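Local coordinates for protein HTH-type transcriptional activator AmpR (Pseudomonas aeruginosa PAO1, PDB 5MMH) that activates transcription of the AmpC beta-lactamase gene, its effector domain recognising cell-wall-derived muropeptides, probably linking wall recycling to antibiotic resistance, at residues R11-T23 with P39-R51. Sequence-based numbering, arbitrary orientation. Where two conformers were deposited one is given.
Sequences RDVLTVGAVGTFT and PFIDLRLSTHNNR
L14 and R44 meet through the backbone: R44 N donates a hydrogen bond to L14 O at 2.7 Å, the shortest rung of a parallel ladder that joins strand 13-19 to strand 42-48 from D12 to G20. The even-numbered residues of the first strand, L14, V16 and A18, give and take these bonds with D42, R44, S46 and H48, and G20 N closes the ladder on H48 O at 3.0 Å.

On the face of L14 and V16, the two leucines L14 and L43 lie side by side, CD2 of L14 3.8 Å from CD1 of L43, while I41 CG2 packs against L14 CB. Farther along, T23 brings CG2 to L45 CD2 at 4.0 Å, tip to tip; its OG1 bonds back to V19 O, which also accepts T23 N. Helix 20-37 and F199 of helix 194-215 cover parts of this apolar layer.

On the other face, that of V13, T15 and R44, T15 CG2 packs against R44 CB at 3.8 Å. In the conformer given, the H48 ring turns its edge to G17 CA, 3.7 Å from CD2. D42 pairs with R132 of the second subunit, and L45 and S46 carry the sheet into that chain.

Strand 13-19, helix 20-37 and strand 42-48 form a beta-alpha-beta unit of the LysR-type effector domain, whose fold is that of periplasmic binding proteins.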
# COMPACT_ATOMS: atom_id res chain seq x y z
N ARG A 11 -16.88 -25.43 1.48
CA ARG A 11 -17.79 -25.86 2.54
C ARG A 11 -17.39 -25.29 3.93
O ARG A 11 -16.72 -25.97 4.72
CB ARG A 11 -17.86 -27.40 2.56
CG ARG A 11 -16.51 -28.10 2.76
CD ARG A 11 -16.34 -29.33 1.90
NE ARG A 11 -14.94 -29.46 1.50
CZ ARG A 11 -14.48 -30.38 0.66
NH1 ARG A 11 -15.30 -31.27 0.12
NH2 ARG A 11 -13.19 -30.40 0.36
N ASP A 12 -17.77 -24.04 4.21
CA ASP A 12 -18.36 -23.14 3.22
C ASP A 12 -17.32 -22.09 2.85
O ASP A 12 -16.48 -21.72 3.68
CB ASP A 12 -19.62 -22.46 3.76
CG ASP A 12 -20.81 -23.40 3.84
OD1 ASP A 12 -20.84 -24.39 3.07
OD2 ASP A 12 -21.70 -23.16 4.68
N VAL A 13 -17.36 -21.60 1.63
CA VAL A 13 -16.35 -20.66 1.18
C VAL A 13 -16.86 -19.24 1.35
O VAL A 13 -18.04 -18.95 1.08
CB VAL A 13 -15.93 -20.95 -0.28
CG1 VAL A 13 -16.92 -20.36 -1.29
CG2 VAL A 13 -14.54 -20.45 -0.53
N LEU A 14 -15.98 -18.36 1.82
CA LEU A 14 -16.30 -16.95 1.98
C LEU A 14 -15.13 -16.11 1.48
O LEU A 14 -14.00 -16.28 1.96
CB LEU A 14 -16.59 -16.63 3.44
CG LEU A 14 -16.71 -15.15 3.78
CD1 LEU A 14 -17.88 -14.52 3.06
CD2 LEU A 14 -16.84 -14.97 5.29
N THR A 15 -15.38 -15.21 0.54
CA THR A 15 -14.33 -14.38 -0.03
C THR A 15 -14.60 -12.91 0.30
O THR A 15 -15.61 -12.35 -0.12
CB THR A 15 -14.21 -14.61 -1.54
OG1 THR A 15 -15.44 -14.23 -2.17
CG2 THR A 15 -13.99 -16.08 -1.82
N VAL A 16 -13.68 -12.30 1.05
CA VAL A 16 -13.80 -10.90 1.45
C VAL A 16 -12.58 -10.15 0.94
O VAL A 16 -11.45 -10.63 1.09
CB VAL A 16 -13.95 -10.74 2.97
CG1 VAL A 16 -14.01 -9.27 3.33
CG2 VAL A 16 -15.23 -11.46 3.47
N GLY A 17 -12.81 -8.98 0.35
CA GLY A 17 -11.77 -8.03 -0.00
C GLY A 17 -11.91 -6.77 0.84
O GLY A 17 -13.02 -6.30 1.09
N ALA A 18 -10.78 -6.25 1.30
CA ALA A 18 -10.72 -5.10 2.18
C ALA A 18 -9.62 -4.16 1.71
O ALA A 18 -8.60 -4.63 1.19
CB ALA A 18 -10.45 -5.55 3.63
N VAL A 19 -9.80 -2.85 1.89
CA VAL A 19 -8.70 -1.93 1.59
C VAL A 19 -7.50 -2.29 2.44
O VAL A 19 -7.63 -2.70 3.59
CB VAL A 19 -9.12 -0.47 1.79
CG1 VAL A 19 -10.08 -0.06 0.75
CG2 VAL A 19 -9.78 -0.28 3.12
N GLY A 20 -6.30 -2.14 1.85
CA GLY A 20 -5.10 -2.63 2.52
C GLY A 20 -4.87 -1.99 3.87
O GLY A 20 -4.55 -2.67 4.85
N THR A 21 -5.08 -0.68 3.95
CA THR A 21 -4.90 0.04 5.21
C THR A 21 -5.78 -0.52 6.31
O THR A 21 -5.34 -0.68 7.46
CB THR A 21 -5.19 1.53 4.99
OG1 THR A 21 -4.26 2.05 4.02
CG2 THR A 21 -5.08 2.34 6.32
N PHE A 22 -7.04 -0.84 5.98
CA PHE A 22 -7.95 -1.45 6.95
C PHE A 22 -7.53 -2.87 7.30
O PHE A 22 -7.70 -3.32 8.44
CB PHE A 22 -9.36 -1.43 6.37
CG PHE A 22 -10.43 -1.96 7.28
CD1 PHE A 22 -10.74 -3.31 7.30
CD2 PHE A 22 -11.20 -1.09 8.04
CE1 PHE A 22 -11.78 -3.80 8.11
CE2 PHE A 22 -12.22 -1.57 8.85
CZ PHE A 22 -12.50 -2.92 8.89
N THR A 23 -7.00 -3.62 6.33
CA THR A 23 -6.66 -5.01 6.61
C THR A 23 -5.51 -5.12 7.60
O THR A 23 -5.59 -5.88 8.58
CB THR A 23 -6.31 -5.73 5.31
OG1 THR A 23 -7.42 -5.65 4.42
CG2 THR A 23 -6.00 -7.20 5.56
N PRO A 39 -14.90 -21.92 13.02
CA PRO A 39 -13.81 -22.79 12.51
C PRO A 39 -14.10 -23.38 11.15
O PRO A 39 -13.16 -23.75 10.43
CB PRO A 39 -13.72 -23.90 13.56
CG PRO A 39 -14.99 -23.80 14.37
CD PRO A 39 -15.45 -22.40 14.30
N PHE A 40 -15.36 -23.46 10.79
CA PHE A 40 -15.88 -24.12 9.60
C PHE A 40 -15.92 -23.23 8.36
O PHE A 40 -16.11 -23.74 7.24
CB PHE A 40 -17.30 -24.62 9.89
CG PHE A 40 -18.26 -23.51 10.28
CD1 PHE A 40 -19.34 -23.18 9.47
CD2 PHE A 40 -18.05 -22.77 11.46
CE1 PHE A 40 -20.21 -22.14 9.84
CE2 PHE A 40 -18.90 -21.74 11.82
CZ PHE A 40 -19.98 -21.42 11.02
N ILE A 41 -15.81 -21.91 8.52
CA ILE A 41 -15.81 -21.00 7.39
C ILE A 41 -14.39 -20.91 6.86
O ILE A 41 -13.44 -20.64 7.61
CB ILE A 41 -16.33 -19.61 7.79
CG1 ILE A 41 -17.80 -19.68 8.22
CG2 ILE A 41 -16.10 -18.63 6.62
CD1 ILE A 41 -18.39 -18.35 8.61
N ASP A 42 -14.25 -21.14 5.57
CA ASP A 42 -12.94 -21.04 4.93
C ASP A 42 -12.90 -19.66 4.27
O ASP A 42 -13.55 -19.41 3.25
CB ASP A 42 -12.76 -22.19 3.95
CG ASP A 42 -11.54 -22.05 3.08
OD1 ASP A 42 -11.53 -22.62 1.97
OD2 ASP A 42 -10.59 -21.34 3.49
N LEU A 43 -12.18 -18.74 4.91
CA LEU A 43 -12.14 -17.34 4.51
C LEU A 43 -11.02 -17.12 3.49
O LEU A 43 -9.89 -17.55 3.71
CB LEU A 43 -11.92 -16.44 5.72
CG LEU A 43 -11.82 -14.94 5.58
CD1 LEU A 43 -13.13 -14.40 5.08
CD2 LEU A 43 -11.48 -14.39 6.92
N ARG A 44 -11.35 -16.47 2.38
CA ARG A 44 -10.36 -16.02 1.41
C ARG A 44 -10.30 -14.50 1.47
O ARG A 44 -11.12 -13.80 0.87
CB ARG A 44 -10.68 -16.53 0.01
CG ARG A 44 -10.08 -17.90 -0.32
CD ARG A 44 -10.92 -18.96 0.28
NE ARG A 44 -10.67 -20.27 -0.32
CZ ARG A 44 -11.25 -20.66 -1.44
NH1 ARG A 44 -12.03 -19.78 -2.08
NH2 ARG A 44 -11.03 -21.86 -1.93
N LEU A 45 -9.29 -13.99 2.17
CA LEU A 45 -9.08 -12.57 2.30
C LEU A 45 -8.12 -12.08 1.23
O LEU A 45 -7.09 -12.71 0.99
CB LEU A 45 -8.53 -12.27 3.70
CG LEU A 45 -8.41 -10.80 4.10
CD1 LEU A 45 -9.77 -10.13 3.97
CD2 LEU A 45 -7.89 -10.77 5.52
N SER A 46 -8.48 -10.97 0.57
CA SER A 46 -7.57 -10.26 -0.31
C SER A 46 -7.64 -8.77 -0.02
O SER A 46 -8.65 -8.27 0.49
CB SER A 46 -7.90 -10.55 -1.80
OG SER A 46 -9.20 -10.12 -2.13
N THR A 47 -6.56 -8.04 -0.34
CA THR A 47 -6.58 -6.60 -0.14
C THR A 47 -6.70 -5.90 -1.48
O THR A 47 -6.39 -6.46 -2.53
CB THR A 47 -5.35 -6.07 0.62
OG1 THR A 47 -4.15 -6.20 -0.17
CG2 THR A 47 -5.20 -6.78 1.97
N HIS A 48 -7.15 -4.65 -1.43
CA HIS A 48 -7.33 -3.84 -2.62
C HIS A 48 -7.12 -2.38 -2.21
O HIS A 48 -6.89 -2.08 -1.04
CB HIS A 48 -8.70 -4.14 -3.26
CG HIS A 48 -8.99 -5.61 -3.39
ND1 HIS A 48 -8.36 -6.42 -4.31
CD2 HIS A 48 -9.81 -6.42 -2.68
CE1 HIS A 48 -8.78 -7.67 -4.17
NE2 HIS A 48 -9.67 -7.69 -3.19
N ASN A 49 -7.17 -1.47 -3.18
CA ASN A 49 -6.77 -0.09 -2.96
C ASN A 49 -7.93 0.90 -3.07
O ASN A 49 -7.72 2.05 -3.48
CB ASN A 49 -5.65 0.31 -3.91
CG ASN A 49 -6.11 0.54 -5.35
OD1 ASN A 49 -7.25 0.21 -5.72
ND2 ASN A 49 -5.22 1.12 -6.16
N ASN A 50 -9.13 0.48 -2.69
CA ASN A 50 -10.33 1.32 -2.64
C ASN A 50 -10.97 1.64 -3.98
O ASN A 50 -11.91 2.45 -4.02
CB ASN A 50 -10.09 2.65 -1.93
CG ASN A 50 -11.25 3.04 -1.07
OD1 ASN A 50 -11.79 2.22 -0.33
ND2 ASN A 50 -11.70 4.30 -1.20
N ARG A 51 -10.49 1.07 -5.08
CA ARG A 51 -11.23 1.06 -6.33
C ARG A 51 -11.76 -0.34 -6.64
O ARG A 51 -11.98 -0.70 -7.80
CB ARG A 51 -10.37 1.59 -7.48
CG ARG A 51 -10.04 3.07 -7.34
CD ARG A 51 -10.46 3.85 -8.58
NE ARG A 51 -10.01 5.25 -8.56
CZ ARG A 51 -10.73 6.27 -8.12
NH1 ARG A 51 -11.96 6.07 -7.65
NH2 ARG A 51 -10.24 7.51 -8.15